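Putative secreted glycosylhydrolase (Parabacteroides distasonis ATCC 8503, PDB 3IMM) probably acts as a secreted sugar hydrolase of the 3-keto-disaccharide hydrolase family, built on a concanavalin-like beta sandwich that binds a sodium ion. Local coordinates at residues G106-V111 against T144-S149; E47-D52 against I127-Q132; G64-C69 against G181-H186; D74-S79 against P164-K169. All blocks are in the same frame, centred on the assembly; numbering follows the deposited sequence. Where two conformers were deposited one is given.

Interaction 1. Residues G106-V111 against T144-S149; sequences GHLGAV and TEMDMS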
loop_
_atom_site.group_PDB
_atom_site.type_symbol
_atom_site.label_atom_id
_atom_site.label_comp_id
_atom_site.label_asym_id
_atom_site.label_seq_id
_atom_site.Cartn_x
_atom_site.Cartn_y
_atom_site.Cartn_z
ATOM N N GLY A 106 10.075 -1.924 2.843
ATOM C CA GLY A 106 11.030 -2.346 3.889
ATOM C C GLY A 106 11.329 -3.822 4.020
ATOM O O GLY A 106 12.201 -4.216 4.848
ATOM N N HIS A 107 10.687 -4.640 3.170
ATOM C CA HIS A 107 10.664 -6.099 3.347
ATOM C C HIS A 107 10.973 -6.948 2.111
ATOM O O HIS A 107 11.659 -7.986 2.217
ATOM C CB HIS A 107 9.328 -6.520 3.976
ATOM C CG HIS A 107 9.168 -6.027 5.380
ATOM N ND1 HIS A 107 8.716 -4.759 5.684
ATOM C CD2 HIS A 107 9.464 -6.618 6.563
ATOM C CE1 HIS A 107 8.719 -4.605 6.995
ATOM N NE2 HIS A 107 9.174 -5.717 7.551
ATOM N N LEU A 108 10.451 -6.546 0.957
ATOM C CA LEU A 108 10.554 -7.346 -0.252
ATOM C C LEU A 108 10.429 -6.491 -1.507
ATOM O O LEU A 108 9.462 -5.743 -1.665
ATOM C CB LEU A 108 9.460 -8.443 -0.248
ATOM C CG LEU A 108 9.461 -9.404 -1.441
ATOM C CD1 LEU A 108 10.745 -10.337 -1.420
ATOM C CD2 LEU A 108 8.139 -10.189 -1.450
ATOM N N GLY A 109 11.414 -6.618 -2.397
ATOM C CA GLY A 109 11.422 -5.914 -3.662
ATOM C C GLY A 109 10.427 -6.478 -4.662
ATOM O O GLY A 109 9.957 -7.620 -4.523
ATOM N N ALA A 110 10.122 -5.672 -5.681
ATOM C CA ALA A 110 9.341 -6.134 -6.835
ATOM C C ALA A 110 10.299 -6.868 -7.766
ATOM O O ALA A 110 11.508 -6.659 -7.701
ATOM C CB ALA A 110 8.662 -4.972 -7.532
ATOM N N VAL A 111 9.778 -7.773 -8.602
ATOM C CA VAL A 111 10.656 -8.547 -9.484
ATOM C C VAL A 111 11.125 -7.699 -10.674
ATOM O O VAL A 111 12.240 -7.896 -11.176
ATOM C CB VAL A 111 10.077 -9.938 -9.935
ATOM C CG1 VAL A 111 10.102 -10.942 -8.734
ATOM C CG2 VAL A 111 8.701 -9.847 -10.577
ATOM N N THR A 144 5.055 -9.008 -7.120
ATOM C CA THR A 144 5.482 -9.269 -5.748
ATOM C C THR A 144 4.643 -10.371 -5.178
ATOM O O THR A 144 3.422 -10.386 -5.344
ATOM C CB THR A 144 5.366 -7.975 -4.879
ATOM O OG1 THR A 144 6.069 -6.926 -5.552
ATOM C CG2 THR A 144 5.913 -8.167 -3.450
ATOM N N GLU A 145 5.315 -11.301 -4.511
ATOM C CA GLU A 145 4.666 -12.442 -3.844
ATOM C C GLU A 145 5.409 -12.697 -2.554
ATOM O O GLU A 145 6.546 -13.169 -2.567
ATOM C CB GLU A 145 4.736 -13.710 -4.687
ATOM C CG GLU A 145 3.511 -13.966 -5.465
ATOM C CD GLU A 145 3.551 -15.263 -6.199
ATOM O OE1 GLU A 145 4.343 -15.379 -7.138
ATOM O OE2 GLU A 145 2.794 -16.162 -5.814
HETATM N N MSE A 146 4.759 -12.391 -1.445
HETATM C CA MSE A 146 5.355 -12.532 -0.147
HETATM C C MSE A 146 4.679 -13.668 0.576
HETATM O O MSE A 146 3.456 -13.703 0.676
HETATM C CB MSE A 146 5.112 -11.270 0.683
HETATM C CG MSE A 146 5.519 -11.453 2.143
HETATM SE SE MSE A 146 5.635 -9.786 3.127
HETATM C CE MSE A 146 7.375 -9.263 2.758
ATOM N N ASP A 147 5.480 -14.548 1.151
ATOM C CA ASP A 147 5.017 -15.434 2.250
ATOM C C ASP A 147 5.612 -14.934 3.566
ATOM O O ASP A 147 6.745 -15.220 3.877
ATOM C CB ASP A 147 5.429 -16.893 1.990
ATOM C CG ASP A 147 4.950 -17.867 3.093
ATOM O OD1 ASP A 147 4.552 -17.459 4.213
ATOM O OD2 ASP A 147 5.055 -19.074 2.837
HETATM N N MSE A 148 4.785 -14.274 4.367
HETATM C CA MSE A 148 5.173 -13.645 5.629
HETATM C C MSE A 148 5.821 -14.582 6.637
HETATM O O MSE A 148 6.539 -14.115 7.531
HETATM C CB MSE A 148 3.954 -12.939 6.279
HETATM C CG MSE A 148 3.372 -11.864 5.424
HETATM SE SE MSE A 148 1.732 -11.175 6.068
HETATM C CE MSE A 148 2.368 -10.253 7.666
ATOM N N SER A 149 5.607 -15.889 6.487
ATOM C CA SER A 149 6.179 -16.872 7.413
ATOM C C SER A 149 7.687 -16.930 7.299
ATOM O O SER A 149 8.323 -17.321 8.253
ATOM C CB SER A 149 5.569 -18.274 7.247
ATOM O OG SER A 149 5.854 -18.797 5.992
#
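Leu-108 reaches from a long loop onto Thr-144, Glu-145 and Met-146 of strand 141-147, an outermost strand of the six-stranded sheet in this concanavalin-type sandwich. The loop carries a classic beta bulge at this point, His-107 and Leu-108 both facing Ile-104. Followed outward, the Leu-108 side chain begins with CB lying 3.7 Å from CE of Met-146, a selenomethionine here. CG is anti to the backbone N (chi1 -178°), and chi2 of 68° then sets the methyl positions, CD2 doing most of the touching: it is 3.6 Å from the methyl CG2 of Thr-144, 3.6 Å from the carbonyl oxygen of Glu-145 and 3.9 Å from CB of Met-146. The side chains of Leu-108 and Thr-144 pass antiparallel to each other. The Met-146 chain starts extended and bends at its last torsion (chi3 -87°), which places CE against the loop, where it meets CB of His-107 at 3.6 Å as well as Leu-108. The imidazole beyond that CB is held from elsewhere: ND1 is hydrogen-bonded to Tyr-105 O and the ring stacks on Phe-171. Farther along the loop, Ala-110 CA lies 3.6 Å from OG1 of Thr-144, a hydroxyl already hydrogen-bonded to Gly-102 O. Contact between the two segments is mostly van der Waals, methyl and methylene groups meeting one another and two oxygens. At the strand's end Asp-147 forms an Asx turn with Ser-149 of the following 3-10 segment, its OD1 taking Ser-149 N at 3.0 Å and Ser-149 OG at 2.6 Å, both from the same face of the carboxylate.

Interaction 2. Residues E47-D52 against I127-Q132; sequences ENFELD and IKCAGQ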
loop_
_atom_site.group_PDB
_atom_site.type_symbol
_atom_site.label_atom_id
_atom_site.label_comp_id
_atom_site.label_asym_id
_atom_site.label_seq_id
_atom_site.Cartn_x
_atom_site.Cartn_y
_atom_site.Cartn_z
ATOM N N GLU A 47 -9.762 -9.609 6.187
ATOM C CA GLU A 47 -8.793 -10.657 5.906
ATOM C C GLU A 47 -9.303 -11.444 4.712
ATOM O O GLU A 47 -10.525 -11.410 4.402
ATOM C CB GLU A 47 -8.621 -11.591 7.102
ATOM C CG GLU A 47 -9.900 -12.240 7.573
ATOM C CD GLU A 47 -9.680 -13.128 8.775
ATOM O OE1 GLU A 47 -8.498 -13.355 9.156
ATOM O OE2 GLU A 47 -10.693 -13.609 9.337
ATOM N N ASN A 48 -8.399 -12.144 4.038
ATOM C CA ASN A 48 -8.808 -13.067 2.947
ATOM C C ASN A 48 -9.613 -12.337 1.884
ATOM O O ASN A 48 -10.774 -12.644 1.602
ATOM C CB ASN A 48 -9.583 -14.267 3.518
ATOM C CG ASN A 48 -8.717 -15.101 4.419
ATOM O OD1 ASN A 48 -7.544 -15.357 4.093
ATOM N ND2 ASN A 48 -9.262 -15.518 5.561
ATOM N N PHE A 49 -8.947 -11.349 1.313
ATOM C CA PHE A 49 -9.546 -10.425 0.400
ATOM C C PHE A 49 -8.606 -10.088 -0.761
ATOM O O PHE A 49 -7.436 -10.385 -0.720
ATOM C CB PHE A 49 -9.925 -9.157 1.168
ATOM C CG PHE A 49 -8.768 -8.377 1.691
ATOM C CD1 PHE A 49 -8.074 -7.479 0.872
ATOM C CD2 PHE A 49 -8.390 -8.489 3.023
ATOM C CE1 PHE A 49 -7.004 -6.725 1.380
ATOM C CE2 PHE A 49 -7.315 -7.764 3.522
ATOM C CZ PHE A 49 -6.627 -6.881 2.703
ATOM N N GLU A 50 -9.187 -9.528 -1.815
ATOM C CA GLU A 50 -8.443 -8.849 -2.838
ATOM C C GLU A 50 -8.926 -7.411 -2.961
ATOM O O GLU A 50 -10.170 -7.123 -2.991
ATOM C CB GLU A 50 -8.482 -9.583 -4.182
ATOM C CG GLU A 50 -9.789 -9.892 -4.730
ATOM C CD GLU A 50 -9.698 -10.787 -5.964
ATOM O OE1 GLU A 50 -8.602 -10.966 -6.513
ATOM O OE2 GLU A 50 -10.728 -11.319 -6.368
ATOM N N LEU A 51 -7.936 -6.515 -2.982
ATOM C CA LEU A 51 -8.147 -5.087 -3.031
ATOM C C LEU A 51 -7.672 -4.633 -4.405
ATOM O O LEU A 51 -6.568 -4.959 -4.816
ATOM C CB LEU A 51 -7.363 -4.428 -1.884
ATOM C CG LEU A 51 -7.275 -2.900 -1.774
ATOM C CD1 LEU A 51 -8.632 -2.309 -1.399
ATOM C CD2 LEU A 51 -6.200 -2.479 -0.762
ATOM N N ASP A 52 -8.536 -3.914 -5.116
ATOM C CA ASP A 52 -8.225 -3.269 -6.395
ATOM C C ASP A 52 -8.261 -1.766 -6.214
ATOM O O ASP A 52 -9.132 -1.218 -5.485
ATOM C CB ASP A 52 -9.298 -3.598 -7.428
ATOM C CG ASP A 52 -8.903 -4.677 -8.359
ATOM O OD1 ASP A 52 -8.200 -5.590 -7.952
ATOM O OD2 ASP A 52 -9.315 -4.598 -9.505
ATOM N N ILE A 127 -4.180 -6.264 -5.001
ATOM C CA ILE A 127 -3.440 -6.837 -3.871
ATOM C C ILE A 127 -4.298 -7.967 -3.333
ATOM O O ILE A 127 -5.413 -7.736 -2.924
ATOM C CB ILE A 127 -3.150 -5.811 -2.772
ATOM C CG1 ILE A 127 -2.489 -4.567 -3.365
ATOM C CG2 ILE A 127 -2.254 -6.392 -1.699
ATOM C CD1 ILE A 127 -2.450 -3.394 -2.376
ATOM N N LYS A 128 -3.785 -9.183 -3.386
ATOM C CA LYS A 128 -4.476 -10.359 -2.886
ATOM C C LYS A 128 -3.852 -10.712 -1.548
ATOM O O LYS A 128 -2.645 -10.987 -1.455
ATOM C CB LYS A 128 -4.387 -11.553 -3.860
ATOM C CG LYS A 128 -4.850 -11.245 -5.288
ATOM C CD LYS A 128 -4.953 -12.498 -6.191
ATOM C CE LYS A 128 -6.359 -13.040 -6.272
ATOM N NZ LYS A 128 -6.462 -14.348 -6.962
ATOM N N CYS A 129 -4.690 -10.684 -0.512
ATOM C CA CYS A 129 -4.234 -10.880 0.848
ATOM C C CYS A 129 -4.875 -12.129 1.440
ATOM O O CYS A 129 -5.984 -12.102 1.950
ATOM C CB CYS A 129 -4.537 -9.654 1.667
ATOM S SG CYS A 129 -3.569 -8.197 1.183
ATOM N N ALA A 130 -4.146 -13.230 1.355
ATOM C CA ALA A 130 -4.645 -14.536 1.730
ATOM C C ALA A 130 -3.846 -15.028 2.923
ATOM O O ALA A 130 -2.861 -15.739 2.777
ATOM C CB ALA A 130 -4.555 -15.525 0.519
ATOM N N GLY A 131 -4.269 -14.623 4.121
ATOM C CA GLY A 131 -3.467 -14.852 5.321
ATOM C C GLY A 131 -2.031 -14.366 5.125
ATOM O O GLY A 131 -1.803 -13.208 4.756
ATOM N N GLN A 132 -1.066 -15.248 5.353
ATOM C CA GLN A 132 0.371 -14.891 5.236
ATOM C C GLN A 132 0.879 -14.680 3.808
ATOM O O GLN A 132 2.032 -14.268 3.613
ATOM C CB GLN A 132 1.239 -15.932 5.952
ATOM C CG GLN A 132 1.209 -15.755 7.450
ATOM C CD GLN A 132 2.060 -16.778 8.164
ATOM O OE1 GLN A 132 2.110 -17.925 7.772
ATOM N NE2 GLN A 132 2.720 -16.362 9.214
HETATM O O HOH W 1 -5.767 -12.368 5.173
#
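A G1 beta bulge opens this antiparallel strand pair of the six-stranded sheet: Asn-48 and Phe-49 together face Cys-129, with Asn-48 in a left-handed backbone conformation. Beyond the bulge the pairing is regular. Phe-49 and Cys-129 exchange two backbone hydrogen bonds, as do Leu-51 and Ile-127, while Glu-50 and Lys-128 form the non-hydrogen-bonded pair between them. At the bulge a water takes the amide hydrogens of Asn-48 N and Gly-131 N, each at 2.9 Å, and Asn-48 OD1 adds a weak bond from Gly-131 N at 3.4 Å. On the inward face, the Phe-49 ring takes Cys-129 CB over one face, offset toward the rim. Cys-129 CB makes a CH-pi contact 3.8 Å from the centroid of the Phe-49 ring, and Cys-129 SG lies obliquely, 4.3 Å from it. Leu-51 CD2 and Ile-127 CD1 lie alongside on this face, 4.2 Å apart. Across the sheet, Glu-50 and Lys-128 run side by side: OE1 of Glu-50 lies 3.1 Å from the lysine CE but 4.0 Å from its NZ, too far for a salt bridge, whereas OE2 is bridged to Arg-199. Strand 191-200 flanks strand 49-57 on its other edge and strand 133-138 flanks 122-130, while the Phe-49, Leu-51, Ile-127 and Cys-129 face packs against strand 62-69 of the second sheet.

Interaction 3. Residues G64-C69 against G181-H186; sequences GVVVYC and GLQGKH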
loop_
_atom_site.group_PDB
_atom_site.type_symbol
_atom_site.label_atom_id
_atom_site.label_comp_id
_atom_site.label_asym_id
_atom_site.label_seq_id
_atom_site.Cartn_x
_atom_site.Cartn_y
_atom_site.Cartn_z
ATOM N N GLY A 64 1.689 4.490 -0.277
ATOM C CA GLY A 64 1.540 3.062 0.023
ATOM C C GLY A 64 0.150 2.710 0.476
ATOM O O GLY A 64 -0.568 3.547 0.984
ATOM N N VAL A 65 -0.220 1.457 0.254
ATOM C CA VAL A 65 -1.474 0.910 0.706
ATOM C C VAL A 65 -1.129 0.102 1.952
ATOM O O VAL A 65 -0.177 -0.707 1.935
ATOM C CB VAL A 65 -2.102 0.032 -0.385
ATOM C CG1 VAL A 65 -3.432 -0.513 0.087
ATOM C CG2 VAL A 65 -2.280 0.861 -1.715
ATOM N N VAL A 66 -1.883 0.310 3.025
ATOM C CA VAL A 66 -1.629 -0.380 4.285
ATOM C C VAL A 66 -2.694 -1.437 4.484
ATOM O O VAL A 66 -3.858 -1.161 4.315
ATOM C CB VAL A 66 -1.571 0.612 5.459
ATOM C CG1 VAL A 66 -1.298 -0.092 6.769
ATOM C CG2 VAL A 66 -0.462 1.651 5.182
ATOM N N VAL A 67 -2.285 -2.656 4.794
ATOM C CA VAL A 67 -3.226 -3.759 5.062
ATOM C C VAL A 67 -2.864 -4.361 6.412
ATOM O O VAL A 67 -1.777 -4.086 6.985
ATOM C CB VAL A 67 -3.232 -4.846 3.934
ATOM C CG1 VAL A 67 -3.648 -4.217 2.581
ATOM C CG2 VAL A 67 -1.847 -5.587 3.807
ATOM N N TYR A 68 -3.795 -5.134 6.957
ATOM C CA TYR A 68 -3.543 -5.882 8.173
ATOM C C TYR A 68 -3.147 -4.963 9.325
ATOM O O TYR A 68 -2.279 -5.314 10.151
ATOM C CB TYR A 68 -2.407 -6.912 7.921
ATOM C CG TYR A 68 -2.674 -8.013 6.931
ATOM C CD1 TYR A 68 -3.947 -8.262 6.452
ATOM C CD2 TYR A 68 -1.635 -8.893 6.541
ATOM C CE1 TYR A 68 -4.187 -9.284 5.577
ATOM C CE2 TYR A 68 -1.881 -9.953 5.680
ATOM C CZ TYR A 68 -3.157 -10.144 5.211
ATOM O OH TYR A 68 -3.448 -11.181 4.368
ATOM N N CYS A 69 -3.759 -3.788 9.383
ATOM C CA CYS A 69 -3.433 -2.826 10.424
ATOM C C CYS A 69 -4.231 -3.109 11.679
ATOM O O CYS A 69 -5.436 -3.082 11.658
ATOM C CB CYS A 69 -3.648 -1.381 9.966
ATOM S SG CYS A 69 -3.259 -0.239 11.246
ATOM N N GLY A 181 -5.800 1.019 4.910
ATOM C CA GLY A 181 -5.678 2.452 4.750
ATOM C C GLY A 181 -4.795 2.903 3.600
ATOM O O GLY A 181 -4.066 2.127 3.010
ATOM N N LEU A 182 -4.923 4.184 3.284
ATOM C CA LEU A 182 -4.045 4.886 2.362
ATOM C C LEU A 182 -3.364 6.001 3.128
ATOM O O LEU A 182 -3.926 6.584 4.060
ATOM C CB LEU A 182 -4.831 5.473 1.195
ATOM C CG LEU A 182 -5.640 4.503 0.347
ATOM C CD1 LEU A 182 -6.549 5.263 -0.626
ATOM C CD2 LEU A 182 -4.666 3.526 -0.384
ATOM N N GLN A 183 -2.131 6.270 2.738
ATOM C CA GLN A 183 -1.341 7.301 3.380
ATOM C C GLN A 183 -1.550 8.648 2.719
ATOM O O GLN A 183 -1.839 8.732 1.525
ATOM C CB GLN A 183 0.120 6.902 3.364
ATOM C CG GLN A 183 0.361 5.643 4.157
ATOM C CD GLN A 183 1.698 5.066 3.872
ATOM O OE1 GLN A 183 2.718 5.681 4.183
ATOM N NE2 GLN A 183 1.719 3.880 3.272
ATOM N N GLY A 184 -1.380 9.689 3.547
ATOM C CA GLY A 184 -1.638 11.072 3.184
ATOM C C GLY A 184 -0.461 11.704 2.482
ATOM O O GLY A 184 0.493 11.039 2.153
ATOM N N LYS A 185 -0.558 13.004 2.249
ATOM C CA LYS A 185 0.472 13.785 1.576
ATOM C C LYS A 185 1.536 14.278 2.533
ATOM O O LYS A 185 1.228 14.975 3.490
ATOM C CB LYS A 185 -0.225 14.960 0.896
ATOM C CG LYS A 185 0.656 16.012 0.258
ATOM C CD LYS A 185 -0.245 17.116 -0.365
ATOM C CE LYS A 185 0.523 18.340 -0.898
ATOM N NZ LYS A 185 1.379 18.998 0.114
ATOM N N HIS A 186 2.798 13.936 2.260
ATOM C CA HIS A 186 3.881 14.310 3.151
ATOM C C HIS A 186 4.795 15.427 2.588
ATOM O O HIS A 186 5.591 16.023 3.341
ATOM C CB HIS A 186 4.691 13.067 3.546
ATOM C CG HIS A 186 5.604 12.585 2.466
ATOM N ND1 HIS A 186 5.267 11.547 1.623
ATOM C CD2 HIS A 186 6.844 12.993 2.091
ATOM C CE1 HIS A 186 6.260 11.330 0.779
ATOM N NE2 HIS A 186 7.221 12.204 1.033
#
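The flat carboxamide of Gln-183, in one of two deposited conformers, meets strand 62-69 with its nitrogen end: NE2 lies 3.4 Å from Gly-64 CA and 3.7 Å from CG2 of Val-66, whose side chain it crosses at about a right angle. The other flat group, the Tyr-68 ring at the corner of the chain, has Val-67 CG2 over one face, displaced toward the rim, and its OH is hydrogen-bonded to Gly-131 O. Between these ends the strands pair antiparallel in the five-stranded sheet. Val-66 and Gly-181 form the hydrogen-bonded pair, with Val-66 N to Gly-181 O at 2.8 Å and nearly straight at 175°, and Gly-181 N to Val-66 O at 3.0 Å. In the adjoining non-hydrogen-bonded pair, Val-65 and Leu-182 point the same way, CG2 of Val-65 touching CD2 of Leu-182 at 3.8 Å. This side faces the sandwich core, where Val-65 also packs on Leu-51 and Ile-127. In this conformer Gln-183 NE2 also donates to Glu-81 OE2. Since Glu-81 binds the sodium ion together with Asn-62, Ser-63 and Gln-83, Gln-183 is then a second-shell residue that probably helps orient the carboxylate.

Interaction 4. Residues D74-S79 against P164-K169; sequences DWIPNS and PSWLPK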
loop_
_atom_site.group_PDB
_atom_site.type_symbol
_atom_site.label_atom_id
_atom_site.label_comp_id
_atom_site.label_asym_id
_atom_site.label_seq_id
_atom_site.Cartn_x
_atom_site.Cartn_y
_atom_site.Cartn_z
ATOM N N ASP A 74 -1.062 3.802 16.093
ATOM C CA ASP A 74 0.325 3.324 15.980
ATOM C C ASP A 74 0.471 2.283 14.861
ATOM O O ASP A 74 0.842 1.121 15.095
ATOM C CB ASP A 74 0.766 2.742 17.337
ATOM C CG ASP A 74 2.248 2.358 17.374
ATOM O OD1 ASP A 74 3.061 2.992 16.664
ATOM O OD2 ASP A 74 2.583 1.433 18.132
ATOM N N TRP A 75 0.209 2.722 13.637
ATOM C CA TRP A 75 0.030 1.804 12.513
ATOM C C TRP A 75 1.322 1.330 11.884
ATOM O O TRP A 75 1.384 0.236 11.364
ATOM C CB TRP A 75 -0.851 2.446 11.426
ATOM C CG TRP A 75 -0.289 3.663 10.686
ATOM C CD1 TRP A 75 -0.512 4.987 10.982
ATOM C CD2 TRP A 75 0.517 3.653 9.489
ATOM N NE1 TRP A 75 0.097 5.785 10.046
ATOM C CE2 TRP A 75 0.739 5.003 9.125
ATOM C CE3 TRP A 75 1.057 2.642 8.696
ATOM C CZ2 TRP A 75 1.499 5.368 8.013
ATOM C CZ3 TRP A 75 1.818 2.998 7.582
ATOM C CH2 TRP A 75 2.040 4.360 7.258
ATOM N N ILE A 76 2.361 2.164 11.962
ATOM C CA ILE A 76 3.554 1.959 11.175
ATOM C C ILE A 76 4.189 0.587 11.489
ATOM O O ILE A 76 4.488 -0.160 10.567
ATOM C CB ILE A 76 4.531 3.148 11.347
ATOM C CG1 ILE A 76 4.006 4.373 10.595
ATOM C CG2 ILE A 76 5.934 2.795 10.825
ATOM C CD1 ILE A 76 4.535 5.710 11.136
ATOM N N PRO A 77 4.409 0.261 12.784
ATOM C CA PRO A 77 4.930 -1.055 13.110
ATOM C C PRO A 77 3.883 -2.166 13.177
ATOM O O PRO A 77 4.243 -3.312 13.317
ATOM C CB PRO A 77 5.580 -0.852 14.510
ATOM C CG PRO A 77 4.969 0.384 15.079
ATOM C CD PRO A 77 4.216 1.098 13.990
ATOM N N ASN A 78 2.596 -1.849 13.078
ATOM C CA ASN A 78 1.559 -2.867 13.257
ATOM C C ASN A 78 0.772 -3.037 11.987
ATOM O O ASN A 78 -0.443 -3.019 12.003
ATOM C CB ASN A 78 0.638 -2.500 14.427
ATOM C CG ASN A 78 1.382 -2.407 15.738
ATOM O OD1 ASN A 78 1.939 -3.380 16.192
ATOM N ND2 ASN A 78 1.411 -1.236 16.328
ATOM N N SER A 79 1.480 -3.205 10.873
ATOM C CA SER A 79 0.819 -3.288 9.571
ATOM C C SER A 79 1.780 -3.753 8.483
ATOM O O SER A 79 2.991 -3.837 8.690
ATOM C CB SER A 79 0.204 -1.930 9.155
ATOM O OG SER A 79 1.214 -0.947 8.926
ATOM N N PRO A 164 14.178 -1.413 8.062
ATOM C CA PRO A 164 14.303 -0.131 8.774
ATOM C C PRO A 164 14.000 -0.278 10.251
ATOM O O PRO A 164 13.112 -1.050 10.635
ATOM C CB PRO A 164 13.275 0.734 8.104
ATOM C CG PRO A 164 13.128 0.191 6.753
ATOM C CD PRO A 164 13.312 -1.300 6.884
ATOM N N SER A 165 14.742 0.449 11.075
ATOM C CA SER A 165 14.618 0.328 12.507
ATOM C C SER A 165 13.184 0.547 13.005
ATOM O O SER A 165 12.766 -0.063 13.991
ATOM C CB SER A 165 15.575 1.281 13.159
ATOM O OG SER A 165 15.401 1.236 14.553
ATOM N N TRP A 166 12.409 1.369 12.292
ATOM C CA TRP A 166 11.021 1.661 12.685
ATOM C C TRP A 166 10.002 0.558 12.360
ATOM O O TRP A 166 8.797 0.707 12.666
ATOM C CB TRP A 166 10.565 3.015 12.105
ATOM C CG TRP A 166 10.546 3.110 10.595
ATOM C CD1 TRP A 166 9.516 2.794 9.776
ATOM C CD2 TRP A 166 11.601 3.594 9.743
ATOM N NE1 TRP A 166 9.859 3.020 8.469
ATOM C CE2 TRP A 166 11.136 3.510 8.421
ATOM C CE3 TRP A 166 12.907 4.065 9.974
ATOM C CZ2 TRP A 166 11.904 3.902 7.337
ATOM C CZ3 TRP A 166 13.665 4.454 8.888
ATOM C CH2 TRP A 166 13.169 4.368 7.598
ATOM N N LEU A 167 10.467 -0.558 11.786
ATOM C CA LEU A 167 9.589 -1.710 11.474
ATOM C C LEU A 167 10.093 -2.986 12.153
ATOM O O LEU A 167 10.461 -3.945 11.476
ATOM C CB LEU A 167 9.514 -1.909 9.950
ATOM C CG LEU A 167 9.125 -0.692 9.097
ATOM C CD1 LEU A 167 9.305 -0.950 7.646
ATOM C CD2 LEU A 167 7.709 -0.315 9.421
ATOM N N PRO A 168 10.132 -2.996 13.508
ATOM C CA PRO A 168 10.822 -4.070 14.192
ATOM C C PRO A 168 10.065 -5.395 14.329
ATOM O O PRO A 168 10.668 -6.400 14.668
ATOM C CB PRO A 168 11.113 -3.455 15.578
ATOM C CG PRO A 168 10.014 -2.567 15.822
ATOM C CD PRO A 168 9.601 -2.010 14.466
ATOM N N LYS A 169 8.772 -5.418 14.078
ATOM C CA LYS A 169 7.974 -6.600 14.411
ATOM C C LYS A 169 8.090 -7.620 13.290
ATOM O O LYS A 169 7.747 -7.291 12.149
ATOM C CB LYS A 169 6.510 -6.220 14.631
ATOM C CG LYS A 169 6.342 -5.181 15.723
ATOM C CD LYS A 169 5.004 -5.322 16.394
ATOM C CE LYS A 169 4.778 -4.231 17.444
ATOM N NZ LYS A 169 3.441 -4.395 18.091
HETATM O O HOH W 2 6.987 -3.652 12.451
#
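Pro-77 lies at the apolar centre beside Ile-76 and Leu-167, joining two loops at the surface of the beta sandwich; its CB rests 4.0 Å from Trp-166 O and 4.2 Å from Pro-168 CD. The CG2 branch of Ile-76, anti to the backbone N, meets Leu-167 CD2 at 3.8 Å. That leucine methyl also lies 3.4 Å from the carbonyl oxygen of Ile-76. Trp-166 flanks this centre: Ile-76 CG2 comes to the edge of the indole, near its plane, 3.7 Å from Trp-166 CD1. The indole is backed within its own type I turn, where Pro-164 CB covers the centre of one face. The polar edge begins with a water that donates to Pro-77 O and accepts from Lys-169 N, linking the two backbones. Lys-169 then stretches out past CG, its methylenes lying beside Pro-77 O, to bring NZ to Asn-78 OD1 at 2.6 Å, in the plane of the carbonyl. The other half of that amide is fixed too: Asn-78 ND2 donates to Asp-74 O at 2.7 Å, so the group is gripped at both ends and its rotation is set. Residues 74-79 lie in the loop between strands 62-69 and 80-85, and Trp-75 lies on Val-66 and Cys-69 of the former and edge-to-face with Trp-41; residues 164-169 belong to the long loop between strands 141-147 and 179-182, with Trp-166 packed on Tyr-105.

The four contacts run from one sheet of the sandwich to the loops beyond the other. Interaction 2 and the strand of interaction 1 share the six-stranded sheet, centres about 14 Å apart, and meet where Met-148 N probably bonds to Gln-132 O. Interaction 3 lies in the five-stranded sheet, its Val-65 CG1 packing on Leu-51 CD2 of interaction 2 across the core. Interaction 4 sits about 13 Å from interaction 3 between centres, touching it through Trp-75, and reaches His-107 of interaction 1 through Leu-167. Along the chain, interaction 1 falls within interaction 4 and both within interaction 3, whereas interaction 2 alternates with all three, tying distant sequence into one compact domain.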